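Local atomic coordinates of putative enoyl-CoA hydratase/isomerase (Acinetobacter baumannii, PDB entry 3FDU), a protein that probably acts on enoyl-CoA thioesters as a hydratase or isomerase of the crotonase superfamily. Residues Glu32-Ile37 and Val86-Leu91; Glu43-Lys48 and Arg97-Leu102; Leu139-Glu144 and Gln234-Pro239; Lys153-His158 and Leu176-Val181. The protein carries 4 engineered substitutions. All blocks are in the same frame, centred on the assembly; numbering follows the deposited sequence.

Contact 1 (Glu32-Ile37 and Val86-Leu91)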
loop_
_atom_site.group_PDB
_atom_site.type_symbol
_atom_site.label_atom_id
_atom_site.label_comp_id
_atom_site.label_asym_id
_atom_site.label_seq_id
_atom_site.Cartn_x
_atom_site.Cartn_y
_atom_site.Cartn_z
ATOM N N GLU A 32 -25.997 8.328 19.849
ATOM C CA GLU A 32 -27.022 8.820 18.937
ATOM C C GLU A 32 -26.504 9.778 17.835
ATOM O O GLU A 32 -27.045 9.837 16.746
ATOM C CB GLU A 32 -28.176 9.444 19.733
ATOM C CG GLU A 32 -29.233 8.374 20.199
ATOM C CD GLU A 32 -30.666 8.911 20.226
ATOM O OE1 GLU A 32 -30.974 9.738 21.114
ATOM O OE2 GLU A 32 -31.484 8.516 19.350
ATOM N N LEU A 33 -25.434 10.497 18.112
ATOM C CA LEU A 33 -24.848 11.374 17.095
ATOM C C LEU A 33 -24.201 10.526 15.995
ATOM O O LEU A 33 -24.360 10.829 14.815
ATOM C CB LEU A 33 -23.849 12.347 17.746
ATOM C CG LEU A 33 -23.066 13.324 16.840
ATOM C CD1 LEU A 33 -24.038 14.117 15.946
ATOM C CD2 LEU A 33 -22.284 14.263 17.735
ATOM N N TYR A 34 -23.511 9.430 16.356
ATOM C CA TYR A 34 -23.048 8.504 15.302
ATOM C C TYR A 34 -24.222 8.106 14.336
ATOM O O TYR A 34 -24.091 8.115 13.086
ATOM C CB TYR A 34 -22.480 7.224 15.891
ATOM C CG TYR A 34 -21.190 7.281 16.684
ATOM C CD1 TYR A 34 -19.954 7.427 16.047
ATOM C CD2 TYR A 34 -21.198 7.097 18.068
ATOM C CE1 TYR A 34 -18.769 7.410 16.765
ATOM C CE2 TYR A 34 -20.008 7.084 18.800
ATOM C CZ TYR A 34 -18.807 7.259 18.144
ATOM O OH TYR A 34 -17.618 7.198 18.847
ATOM N N LEU A 35 -25.376 7.781 14.910
ATOM C CA LEU A 35 -26.534 7.372 14.091
ATOM C C LEU A 35 -27.114 8.493 13.262
ATOM O O LEU A 35 -27.570 8.285 12.104
ATOM C CB LEU A 35 -27.632 6.801 14.992
ATOM C CG LEU A 35 -27.173 5.622 15.862
ATOM C CD1 LEU A 35 -28.331 5.104 16.734
ATOM C CD2 LEU A 35 -26.604 4.456 14.999
ATOM N N TRP A 36 -27.164 9.689 13.847
ATOM C CA TRP A 36 -27.655 10.839 13.087
ATOM C C TRP A 36 -26.730 11.098 11.903
ATOM O O TRP A 36 -27.197 11.420 10.814
ATOM C CB TRP A 36 -27.712 12.108 13.950
ATOM C CG TRP A 36 -28.658 11.955 15.104
ATOM C CD1 TRP A 36 -29.711 11.094 15.183
ATOM C CD2 TRP A 36 -28.601 12.650 16.370
ATOM N NE1 TRP A 36 -30.327 11.219 16.417
ATOM C CE2 TRP A 36 -29.679 12.179 17.153
ATOM C CE3 TRP A 36 -27.773 13.643 16.892
ATOM C CZ2 TRP A 36 -29.926 12.650 18.463
ATOM C CZ3 TRP A 36 -28.022 14.133 18.178
ATOM C CH2 TRP A 36 -29.098 13.625 18.951
ATOM N N ILE A 37 -25.412 11.019 12.129
ATOM C CA ILE A 37 -24.506 11.203 10.980
ATOM C C ILE A 37 -24.723 10.087 9.923
ATOM O O ILE A 37 -24.745 10.352 8.700
ATOM C CB ILE A 37 -23.032 11.284 11.388
ATOM C CG1 ILE A 37 -22.792 12.471 12.388
ATOM C CG2 ILE A 37 -22.178 11.539 10.127
ATOM C CD1 ILE A 37 -21.375 12.368 13.119
ATOM N N VAL A 86 -23.698 -1.730 16.621
ATOM C CA VAL A 86 -23.319 -0.721 17.639
ATOM C C VAL A 86 -22.964 0.610 16.883
ATOM O O VAL A 86 -22.325 0.540 15.835
ATOM C CB VAL A 86 -22.200 -1.255 18.555
ATOM C CG1 VAL A 86 -21.667 -0.176 19.532
ATOM C CG2 VAL A 86 -22.732 -2.469 19.417
ATOM N N PRO A 87 -23.392 1.800 17.402
ATOM C CA PRO A 87 -23.438 3.045 16.576
ATOM C C PRO A 87 -22.203 3.411 15.770
ATOM O O PRO A 87 -22.355 3.719 14.602
ATOM C CB PRO A 87 -23.812 4.140 17.595
ATOM C CG PRO A 87 -24.702 3.356 18.629
ATOM C CD PRO A 87 -23.947 2.032 18.755
ATOM N N PRO A 88 -20.987 3.323 16.339
ATOM C CA PRO A 88 -19.841 3.692 15.465
ATOM C C PRO A 88 -19.709 2.788 14.228
ATOM O O PRO A 88 -19.310 3.267 13.202
ATOM C CB PRO A 88 -18.603 3.468 16.341
ATOM C CG PRO A 88 -19.095 3.300 17.765
ATOM C CD PRO A 88 -20.571 2.978 17.714
ATOM N N PHE A 89 -19.967 1.486 14.340
ATOM C CA PHE A 89 -19.898 0.615 13.130
ATOM C C PHE A 89 -20.980 0.926 12.105
ATOM O O PHE A 89 -20.766 0.782 10.881
ATOM C CB PHE A 89 -19.915 -0.847 13.553
ATOM C CG PHE A 89 -18.914 -1.146 14.618
ATOM C CD1 PHE A 89 -17.593 -1.281 14.300
ATOM C CD2 PHE A 89 -19.301 -1.271 15.951
ATOM C CE1 PHE A 89 -16.644 -1.558 15.295
ATOM C CE2 PHE A 89 -18.373 -1.514 16.942
ATOM C CZ PHE A 89 -17.023 -1.629 16.618
ATOM N N VAL A 90 -22.140 1.365 12.587
ATOM C CA VAL A 90 -23.243 1.805 11.694
ATOM C C VAL A 90 -22.796 3.031 10.843
ATOM O O VAL A 90 -22.972 3.059 9.624
ATOM C CB VAL A 90 -24.557 2.153 12.483
ATOM C CG1 VAL A 90 -25.661 2.811 11.524
ATOM C CG2 VAL A 90 -25.153 0.869 13.144
ATOM N N LEU A 91 -22.177 4.014 11.489
ATOM C CA LEU A 91 -21.612 5.188 10.787
ATOM C C LEU A 91 -20.546 4.741 9.789
ATOM O O LEU A 91 -20.576 5.163 8.607
ATOM C CB LEU A 91 -21.028 6.206 11.787
ATOM C CG LEU A 91 -20.216 7.367 11.172
ATOM C CD1 LEU A 91 -21.072 8.078 10.150
ATOM C CD2 LEU A 91 -19.762 8.351 12.300
#

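Contact 2 (Glu43-Lys48 and Arg97-Leu102). With SO4 (sulfate ion), chain G.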
loop_
_atom_site.group_PDB
_atom_site.type_symbol
_atom_site.label_atom_id
_atom_site.label_comp_id
_atom_site.label_asym_id
_atom_site.label_seq_id
_atom_site.Cartn_x
_atom_site.Cartn_y
_atom_site.Cartn_z
ATOM N N GLU A 43 -29.484 9.150 3.676
ATOM C CA GLU A 43 -30.412 10.040 2.955
ATOM C C GLU A 43 -29.752 10.860 1.834
ATOM O O GLU A 43 -30.340 11.045 0.760
ATOM C CB GLU A 43 -31.154 10.948 3.944
ATOM C CG GLU A 43 -32.153 10.171 4.835
ATOM C CD GLU A 43 -32.577 10.970 6.087
ATOM O OE1 GLU A 43 -32.014 12.073 6.344
ATOM O OE2 GLU A 43 -33.455 10.469 6.828
ATOM N N ALA A 44 -28.539 11.379 2.065
ATOM C CA ALA A 44 -27.837 12.068 0.986
ATOM C C ALA A 44 -27.710 11.193 -0.254
ATOM O O ALA A 44 -27.797 11.689 -1.366
ATOM C CB ALA A 44 -26.395 12.564 1.435
ATOM N N ASP A 45 -27.454 9.913 -0.076
ATOM C CA ASP A 45 -27.195 9.048 -1.227
ATOM C C ASP A 45 -28.485 8.850 -2.053
ATOM O O ASP A 45 -28.413 8.549 -3.233
ATOM C CB ASP A 45 -26.690 7.684 -0.772
ATOM C CG ASP A 45 -25.772 7.024 -1.796
ATOM O OD1 ASP A 45 -25.508 7.655 -2.845
ATOM O OD2 ASP A 45 -25.320 5.867 -1.565
ATOM N N GLN A 46 -29.640 8.991 -1.409
ATOM C CA GLN A 46 -30.968 8.892 -2.072
ATOM C C GLN A 46 -31.489 10.242 -2.595
ATOM O O GLN A 46 -32.474 10.318 -3.387
ATOM C CB GLN A 46 -31.996 8.316 -1.078
ATOM C CG GLN A 46 -31.642 6.936 -0.532
ATOM C CD GLN A 46 -31.356 5.955 -1.650
ATOM O OE1 GLN A 46 -32.003 5.992 -2.698
ATOM N NE2 GLN A 46 -30.373 5.081 -1.448
ATOM N N ASN A 47 -30.866 11.318 -2.144
ATOM C CA ASN A 47 -31.352 12.662 -2.472
ATOM C C ASN A 47 -30.803 13.113 -3.823
ATOM O O ASN A 47 -29.601 13.325 -3.986
ATOM C CB ASN A 47 -30.995 13.630 -1.332
ATOM C CG ASN A 47 -31.585 15.031 -1.516
ATOM O OD1 ASN A 47 -31.925 15.430 -2.622
ATOM N ND2 ASN A 47 -31.659 15.796 -0.429
ATOM N N LYS A 48 -31.691 13.289 -4.800
ATOM C CA LYS A 48 -31.239 13.547 -6.163
ATOM C C LYS A 48 -30.667 14.935 -6.327
ATOM O O LYS A 48 -29.989 15.175 -7.297
ATOM C CB LYS A 48 -32.362 13.293 -7.192
ATOM N N ARG A 97 -20.514 2.680 2.281
ATOM C CA ARG A 97 -21.489 2.394 1.203
ATOM C C ARG A 97 -21.964 3.631 0.397
ATOM O O ARG A 97 -22.591 3.462 -0.646
ATOM C CB ARG A 97 -22.736 1.673 1.755
ATOM C CG ARG A 97 -22.510 0.239 2.187
ATOM C CD ARG A 97 -23.683 -0.252 3.026
ATOM N NE ARG A 97 -23.688 -1.714 3.076
ATOM C CZ ARG A 97 -24.008 -2.442 4.140
ATOM N NH1 ARG A 97 -23.988 -3.772 4.048
ATOM N NH2 ARG A 97 -24.331 -1.857 5.290
ATOM N N LEU A 98 -21.724 4.853 0.881
ATOM C CA LEU A 98 -22.096 6.067 0.111
ATOM C C LEU A 98 -21.603 5.955 -1.354
ATOM O O LEU A 98 -20.430 5.727 -1.622
ATOM C CB LEU A 98 -21.542 7.316 0.793
ATOM C CG LEU A 98 -21.889 8.658 0.145
ATOM C CD1 LEU A 98 -23.389 8.915 0.206
ATOM C CD2 LEU A 98 -21.122 9.783 0.836
ATOM N N SER A 99 -22.517 6.054 -2.306
ATOM C CA SER A 99 -22.141 5.776 -3.701
ATOM C C SER A 99 -21.530 7.030 -4.316
ATOM O O SER A 99 -20.867 6.994 -5.369
ATOM C CB SER A 99 -23.429 5.332 -4.493
ATOM O OG SER A 99 -24.118 6.514 -4.918
ATOM N N LYS A 100 -21.763 8.166 -3.660
ATOM C CA LYS A 100 -21.332 9.442 -4.190
ATOM C C LYS A 100 -19.975 9.822 -3.575
ATOM O O LYS A 100 -19.597 9.234 -2.566
ATOM C CB LYS A 100 -22.374 10.529 -3.845
ATOM C CG LYS A 100 -23.755 10.228 -4.555
ATOM C CD LYS A 100 -24.948 11.100 -4.019
ATOM C CE LYS A 100 -26.253 10.735 -4.831
ATOM N NZ LYS A 100 -27.336 11.640 -4.290
ATOM N N PRO A 101 -19.268 10.786 -4.186
ATOM C CA PRO A 101 -17.938 11.084 -3.629
ATOM C C PRO A 101 -18.101 11.664 -2.199
ATOM O O PRO A 101 -19.020 12.480 -1.954
ATOM C CB PRO A 101 -17.369 12.127 -4.588
ATOM C CG PRO A 101 -18.162 11.859 -5.976
ATOM C CD PRO A 101 -19.558 11.556 -5.415
ATOM N N LEU A 102 -17.237 11.215 -1.280
ATOM C CA LEU A 102 -17.210 11.665 0.140
ATOM C C LEU A 102 -15.865 12.353 0.395
ATOM O O LEU A 102 -14.799 11.720 0.256
ATOM C CB LEU A 102 -17.368 10.477 1.096
ATOM C CG LEU A 102 -17.336 10.808 2.614
ATOM C CD1 LEU A 102 -18.439 11.836 3.004
ATOM C CD2 LEU A 102 -17.522 9.531 3.438
HETATM S S SO4 G . -25.607 -3.816 7.616
HETATM O O1 SO4 G . -24.783 -4.676 6.751
HETATM O O2 SO4 G . -26.641 -4.602 8.272
HETATM O O3 SO4 G . -24.790 -3.114 8.604
HETATM O O4 SO4 G . -26.191 -2.755 6.791
HETATM O O HOH W 1 -29.339 10.232 -5.786
#

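Contact 3 (Leu139-Glu144 and Gln234-Pro239)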
loop_
_atom_site.group_PDB
_atom_site.type_symbol
_atom_site.label_atom_id
_atom_site.label_comp_id
_atom_site.label_asym_id
_atom_site.label_seq_id
_atom_site.Cartn_x
_atom_site.Cartn_y
_atom_site.Cartn_z
ATOM N N LEU A 139 -6.316 2.145 25.001
ATOM C CA LEU A 139 -7.574 2.084 25.759
ATOM C C LEU A 139 -7.933 0.636 26.155
ATOM O O LEU A 139 -8.903 0.445 26.847
ATOM C CB LEU A 139 -8.742 2.686 24.953
ATOM C CG LEU A 139 -8.677 4.198 24.711
ATOM C CD1 LEU A 139 -9.675 4.640 23.635
ATOM C CD2 LEU A 139 -8.947 4.933 26.060
ATOM N N GLY A 140 -7.178 -0.377 25.726
ATOM C CA GLY A 140 -7.607 -1.799 25.953
ATOM C C GLY A 140 -8.618 -2.359 24.940
ATOM O O GLY A 140 -9.240 -3.410 25.158
ATOM N N LEU A 141 -8.769 -1.656 23.817
ATOM C CA LEU A 141 -9.628 -2.078 22.737
ATOM C C LEU A 141 -8.858 -2.664 21.540
ATOM O O LEU A 141 -7.824 -3.339 21.710
ATOM C CB LEU A 141 -10.512 -0.893 22.335
ATOM C CG LEU A 141 -11.342 -0.309 23.504
ATOM C CD1 LEU A 141 -11.904 1.134 23.334
ATOM C CD2 LEU A 141 -12.526 -1.302 23.793
ATOM N N SER A 142 -9.363 -2.470 20.325
ATOM C CA SER A 142 -8.811 -3.201 19.169
ATOM C C SER A 142 -9.292 -2.464 17.938
ATOM O O SER A 142 -10.010 -1.473 18.063
ATOM C CB SER A 142 -9.285 -4.699 19.152
ATOM O OG SER A 142 -10.712 -4.748 19.152
ATOM N N PRO A 143 -8.913 -2.917 16.742
ATOM C CA PRO A 143 -9.209 -2.020 15.589
ATOM C C PRO A 143 -10.709 -1.827 15.305
ATOM O O PRO A 143 -11.523 -2.721 15.642
ATOM C CB PRO A 143 -8.578 -2.786 14.406
ATOM C CG PRO A 143 -7.340 -3.478 15.085
ATOM C CD PRO A 143 -7.917 -3.960 16.415
ATOM N N GLU A 144 -11.096 -0.690 14.695
ATOM C CA GLU A 144 -12.434 -0.599 14.076
ATOM C C GLU A 144 -12.393 0.099 12.720
ATOM O O GLU A 144 -11.337 0.554 12.289
ATOM C CB GLU A 144 -13.503 0.043 15.000
ATOM C CG GLU A 144 -13.033 1.211 15.861
ATOM C CD GLU A 144 -14.126 2.282 16.068
ATOM O OE1 GLU A 144 -15.090 2.016 16.835
ATOM O OE2 GLU A 144 -13.988 3.411 15.528
ATOM N N GLN A 234 -15.794 -7.810 22.572
ATOM C CA GLN A 234 -15.058 -8.697 23.510
ATOM C C GLN A 234 -14.129 -7.895 24.415
ATOM O O GLN A 234 -14.049 -8.137 25.620
ATOM C CB GLN A 234 -14.211 -9.733 22.753
ATOM C CG GLN A 234 -15.043 -10.767 21.961
ATOM C CD GLN A 234 -14.177 -11.726 21.126
ATOM O OE1 GLN A 234 -12.937 -11.727 21.201
ATOM N NE2 GLN A 234 -14.829 -12.544 20.346
ATOM N N ARG A 235 -13.400 -6.959 23.806
ATOM C CA ARG A 235 -12.551 -6.017 24.580
ATOM C C ARG A 235 -13.343 -5.061 25.399
ATOM O O ARG A 235 -13.030 -4.870 26.565
ATOM C CB ARG A 235 -11.608 -5.211 23.651
ATOM C CG ARG A 235 -10.974 -6.036 22.573
ATOM C CD ARG A 235 -9.636 -6.618 22.906
ATOM N NE ARG A 235 -9.381 -6.681 24.321
ATOM C CZ ARG A 235 -9.591 -7.763 25.065
ATOM N NH1 ARG A 235 -10.063 -8.873 24.501
ATOM N NH2 ARG A 235 -9.302 -7.732 26.360
ATOM N N VAL A 236 -14.386 -4.444 24.832
ATOM C CA VAL A 236 -15.261 -3.571 25.646
ATOM C C VAL A 236 -15.864 -4.281 26.921
ATOM O O VAL A 236 -16.038 -3.656 28.004
ATOM C CB VAL A 236 -16.424 -3.048 24.807
ATOM C CG1 VAL A 236 -17.579 -2.512 25.703
ATOM C CG2 VAL A 236 -15.922 -2.015 23.694
ATOM N N GLN A 237 -16.247 -5.543 26.731
ATOM C CA GLN A 237 -16.858 -6.387 27.782
ATOM C C GLN A 237 -15.862 -7.119 28.658
ATOM O O GLN A 237 -16.251 -7.903 29.548
ATOM C CB GLN A 237 -17.794 -7.440 27.112
ATOM C CG GLN A 237 -19.020 -6.736 26.594
ATOM C CD GLN A 237 -20.019 -7.657 25.987
ATOM O OE1 GLN A 237 -20.303 -7.549 24.797
ATOM N NE2 GLN A 237 -20.560 -8.602 26.789
ATOM N N SER A 238 -14.583 -6.913 28.421
ATOM C CA SER A 238 -13.616 -7.650 29.204
ATOM C C SER A 238 -13.669 -7.290 30.716
ATOM O O SER A 238 -14.002 -6.166 31.109
ATOM C CB SER A 238 -12.201 -7.485 28.627
ATOM O OG SER A 238 -11.741 -6.169 28.915
ATOM N N PRO A 239 -13.354 -8.275 31.573
ATOM C CA PRO A 239 -13.442 -8.011 33.008
ATOM C C PRO A 239 -12.479 -6.903 33.411
ATOM O O PRO A 239 -12.799 -6.097 34.286
ATOM C CB PRO A 239 -13.002 -9.342 33.649
ATOM C CG PRO A 239 -13.258 -10.391 32.600
ATOM C CD PRO A 239 -13.103 -9.694 31.252
HETATM O O HOH W 2 -6.878 -5.742 26.099
#

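Contact 4 (Lys153-His158 and Leu176-Val181)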
loop_
_atom_site.group_PDB
_atom_site.type_symbol
_atom_site.label_atom_id
_atom_site.label_comp_id
_atom_site.label_asym_id
_atom_site.label_seq_id
_atom_site.Cartn_x
_atom_site.Cartn_y
_atom_site.Cartn_z
ATOM N N LYS A 153 -3.449 -1.566 3.845
ATOM C CA LYS A 153 -3.431 -1.301 2.386
ATOM C C LYS A 153 -3.047 0.157 2.043
ATOM O O LYS A 153 -2.274 0.399 1.124
ATOM C CB LYS A 153 -4.785 -1.665 1.754
ATOM C CG LYS A 153 -4.963 -3.222 1.633
ATOM C CD LYS A 153 -6.365 -3.607 1.081
ATOM C CE LYS A 153 -6.605 -5.120 1.288
ATOM N NZ LYS A 153 -7.955 -5.549 0.796
ATOM N N GLN A 154 -3.581 1.117 2.784
ATOM C CA GLN A 154 -3.384 2.540 2.480
ATOM C C GLN A 154 -1.974 3.009 2.892
ATOM O O GLN A 154 -1.331 3.780 2.167
ATOM C CB GLN A 154 -4.471 3.373 3.176
ATOM C CG GLN A 154 -4.346 4.929 2.996
ATOM C CD GLN A 154 -4.521 5.429 1.565
ATOM O OE1 GLN A 154 -5.629 5.757 1.165
ATOM N NE2 GLN A 154 -3.429 5.540 0.811
ATOM N N ALA A 155 -1.483 2.522 4.040
ATOM C CA ALA A 155 -0.211 3.025 4.582
ATOM C C ALA A 155 0.953 2.058 4.423
ATOM O O ALA A 155 2.094 2.452 4.646
ATOM C CB ALA A 155 -0.363 3.421 6.041
ATOM N N GLY A 156 0.688 0.799 4.066
ATOM C CA GLY A 156 1.770 -0.191 4.089
ATOM C C GLY A 156 1.726 -0.910 5.460
ATOM O O GLY A 156 1.355 -0.314 6.457
ATOM N N TYR A 157 2.121 -2.186 5.531
ATOM C CA TYR A 157 2.055 -2.895 6.826
ATOM C C TYR A 157 2.887 -2.239 7.956
ATOM O O TYR A 157 2.374 -2.005 9.054
ATOM C CB TYR A 157 2.484 -4.370 6.663
ATOM C CG TYR A 157 2.274 -5.145 7.962
ATOM C CD1 TYR A 157 1.107 -5.873 8.185
ATOM C CD2 TYR A 157 3.251 -5.129 8.974
ATOM C CE1 TYR A 157 0.925 -6.573 9.381
ATOM C CE2 TYR A 157 3.070 -5.829 10.188
ATOM C CZ TYR A 157 1.902 -6.538 10.369
ATOM O OH TYR A 157 1.702 -7.221 11.547
ATOM N N HIS A 158 4.164 -1.931 7.706
ATOM C CA HIS A 158 5.010 -1.384 8.782
ATOM C C HIS A 158 4.446 -0.112 9.401
ATOM O O HIS A 158 4.446 0.051 10.619
ATOM C CB HIS A 158 6.449 -1.130 8.280
ATOM C CG HIS A 158 7.277 -2.382 8.169
ATOM N ND1 HIS A 158 8.283 -2.542 7.229
ATOM C CD2 HIS A 158 7.256 -3.530 8.887
ATOM C CE1 HIS A 158 8.830 -3.740 7.365
ATOM N NE2 HIS A 158 8.234 -4.355 8.373
ATOM N N LEU A 176 -0.030 12.393 5.977
ATOM C CA LEU A 176 0.134 12.541 4.495
ATOM C C LEU A 176 1.077 11.453 3.944
ATOM O O LEU A 176 0.796 10.825 2.944
ATOM C CB LEU A 176 0.680 13.963 4.172
ATOM C CG LEU A 176 0.928 14.282 2.692
ATOM C CD1 LEU A 176 -0.347 14.669 1.972
ATOM C CD2 LEU A 176 1.938 15.392 2.556
ATOM N N GLN A 177 2.209 11.203 4.607
ATOM C CA GLN A 177 3.079 10.086 4.186
ATOM C C GLN A 177 2.402 8.707 4.192
ATOM O O GLN A 177 2.763 7.846 3.383
ATOM C CB GLN A 177 4.360 10.016 5.052
ATOM C CG GLN A 177 5.229 11.235 4.851
ATOM C CD GLN A 177 6.615 11.136 5.504
ATOM O OE1 GLN A 177 6.791 11.453 6.681
ATOM N NE2 GLN A 177 7.622 10.749 4.707
ATOM N N ALA A 178 1.462 8.499 5.122
ATOM C CA ALA A 178 0.786 7.232 5.293
ATOM C C ALA A 178 -0.444 7.136 4.359
ATOM O O ALA A 178 -1.165 6.133 4.374
ATOM C CB ALA A 178 0.326 7.110 6.747
ATOM N N GLY A 179 -0.706 8.204 3.612
ATOM C CA GLY A 179 -1.798 8.243 2.654
ATOM C C GLY A 179 -3.209 8.451 3.216
ATOM O O GLY A 179 -4.186 8.261 2.495
ATOM N N LEU A 180 -3.306 8.815 4.497
ATOM C CA LEU A 180 -4.564 9.128 5.143
ATOM C C LEU A 180 -5.097 10.483 4.685
ATOM O O LEU A 180 -6.297 10.718 4.715
ATOM C CB LEU A 180 -4.356 9.147 6.674
ATOM C CG LEU A 180 -4.169 7.754 7.345
ATOM C CD1 LEU A 180 -3.637 7.922 8.810
ATOM C CD2 LEU A 180 -5.536 7.040 7.372
ATOM N N VAL A 181 -4.184 11.391 4.310
ATOM C CA VAL A 181 -4.575 12.736 3.884
ATOM C C VAL A 181 -4.050 12.875 2.440
ATOM O O VAL A 181 -2.937 12.452 2.153
ATOM C CB VAL A 181 -3.885 13.793 4.838
ATOM C CG1 VAL A 181 -3.726 15.155 4.229
ATOM C CG2 VAL A 181 -4.579 13.836 6.243
HETATM O O HOH W 3 1.347 5.218 1.610
HETATM O O HOH W 4 3.240 4.742 4.155
#

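Contact 1 (Glu32-Ile37 and Val86-Leu91)
Y34 turns one face of its ring to P88. The proline CG stands 4.1 Å from the centroid of the Y34 ring and 15° off the ring normal, a CH-pi contact, while P88 CA lies over the rim of the same face, 3.8 Å from Y34 CD1. The edge of that ring is taken by L91, whose CD2 sits in the ring plane, 3.9 Å from Y34 CD1. The other methyl of L91 serves a second neighbour: CD1 packs at 3.6 Å against I37 CG2. CG of L91 is anti to the backbone N (chi1 171°), and CB points toward the facing helix. Such packing illustrates how two nearly parallel helices, here 31-46 and 87-97 of the crotonase fold, mesh; the local axes pass 8.1 Å apart at 17°. V86 occupies the N-cap of the second helix, and P87 and P88 fill its first turn, where the missing proline N-H costs no helical bond. P87 CB reaches Y34 CB at 3.8 Å, the two side chains crossing at about a right angle. L35 CD2 touches both P87 CB (3.8 Å) and V90 CG1 (4.0 Å). Beyond the packed ring, the hydroxyl of Y34 is hydrogen-bonded to N66.

Contact 2 (Glu43-Lys48 and Arg97-Leu102)
The flat carboxylate of D45 is met by S99 in two ways. The hydroxyl OG of S99 bonds to D45 OD1 at 2.7 Å, using the syn lone pair of that oxygen, whereas the backbone N of S99 reaches D45 OD2 at 2.9 Å from above the carboxylate plane, 43° out of it. L98 adds an apolar contact, its CD1 lying 3.6 Å from D45 CG. Another flat group, the guanidinium of R97, points away from this pairing and receives a sulfate ion at its edge, near its plane; R97 NH1 bonds to sulfate O1 at 3.0 Å, and K93 also holds the ion. K100 grips segment 43-48 a second way. Its chain is extended beyond CG and carries NZ to the last turn of helix 31-46, where it bonds to A44 O at 3.0 Å in the carbonyl plane, weakly to D45 O, and to a water that in turn donates to D45 O. Its strongest polar partner is V50 O, outside the two segments. A lysine among these carbonyls would probably be favoured by the helix dipole, and D45 OD1, 4.6 Å from K100 NZ, may add to this electrostatically without touching.

Contact 3 (Leu139-Glu144 and Gln234-Pro239)
The carbonyl oxygen of R235, whose side chain lies against G140, is gripped twice by S238: OG donates to it at 3.0 Å, tilted 17° from the carbonyl plane, and the backbone N of S238 bonds to R235 O at 3.2 Å. Both bonds tighten the turn that ends helix 218-236. The R235 chain bends at chi2 (-92°) and chi3 (20°), and the guanidinium presents its edge to G140 O, which NE meets in a weak hydrogen bond of 3.4 Å. The aliphatic part is closer to the same acceptor, R235 CB lying 3.3 Å from G140 O, and R235 CG packs on S142 OG at 3.7 Å. Farther out, NH2 of R235 forms a salt bridge with E240. Alongside, L141 CD2 presses on V236 CG2 at 3.5 Å, tighter than usual for two methyl groups. The loop also faces another molecule: L141 O accepts a hydrogen bond from S206 of the third subunit, and A205 of that subunit packs on R235. S238 is also the N-cap of the next helix; the whole exemplifies a tight turn between helices 218-236 and 239-248 in a crotonase-fold trimer, packed against the loop before helix 147-155.

Contact 4 (Lys153-His158 and Leu176-Val181)
Apolar contact is brief: A155 CB and A178 CB meet at 3.8 Å, where the two backbones run closest. Beside it, a CA-H...O contact joins A155 CA to A178 O at 3.3 Å, with an angle of 122° at the hydrogen. The amide of Q154 supplies a third kind of approach, carbonyl oxygen over flat group. G179 O stands almost directly above CD of Q154, 3.0 Å away, and forms no hydrogen bond with NE2, for which the angle is poor. Q154 comes to this place with CG anti to the backbone N (chi1 177°) and a bend at chi2. Two of the polar atoms are bonded across the subunit boundary: Q154 OE1 accepts from the backbone N of H158 of the second subunit, and G179 O from ND1 of the same histidine. Water contributes as well, one molecule donating to A155 O at 2.6 Å and lying 3.2 Å from Q177 O, although it has more acceptors in reach than protons to give. A Schellman motif, with G179 at positive phi, ends helix 172-177 here, while G156 separates helices 147-155 and 157-166. Next to this junction L180 packs on L151 of helix 147-155, and V181 rests on strand 123-126.

In the fold
From the N terminus, helix 31-46 enters both early contacts. Contact 1 closes the loop from its first turns to the start of helix 87-97; contact 2 crosses it, joining the last turn of 31-46 to the loop between 87-97 and strand 102-106. Together they tie helix 31-46 to the start of helix 87-97 and the loop after it. Contact 3 closes a longer excursion, from the loop before helix 147-155 to the end of helix 218-236, and contact 4 is nested inside it, joining the end of helix 147-155 to the end of 172-177. Contacts 1 and 3 touch through F89 and E144. Contacts 3 and 4 face the third subunit, contact 4 also the second.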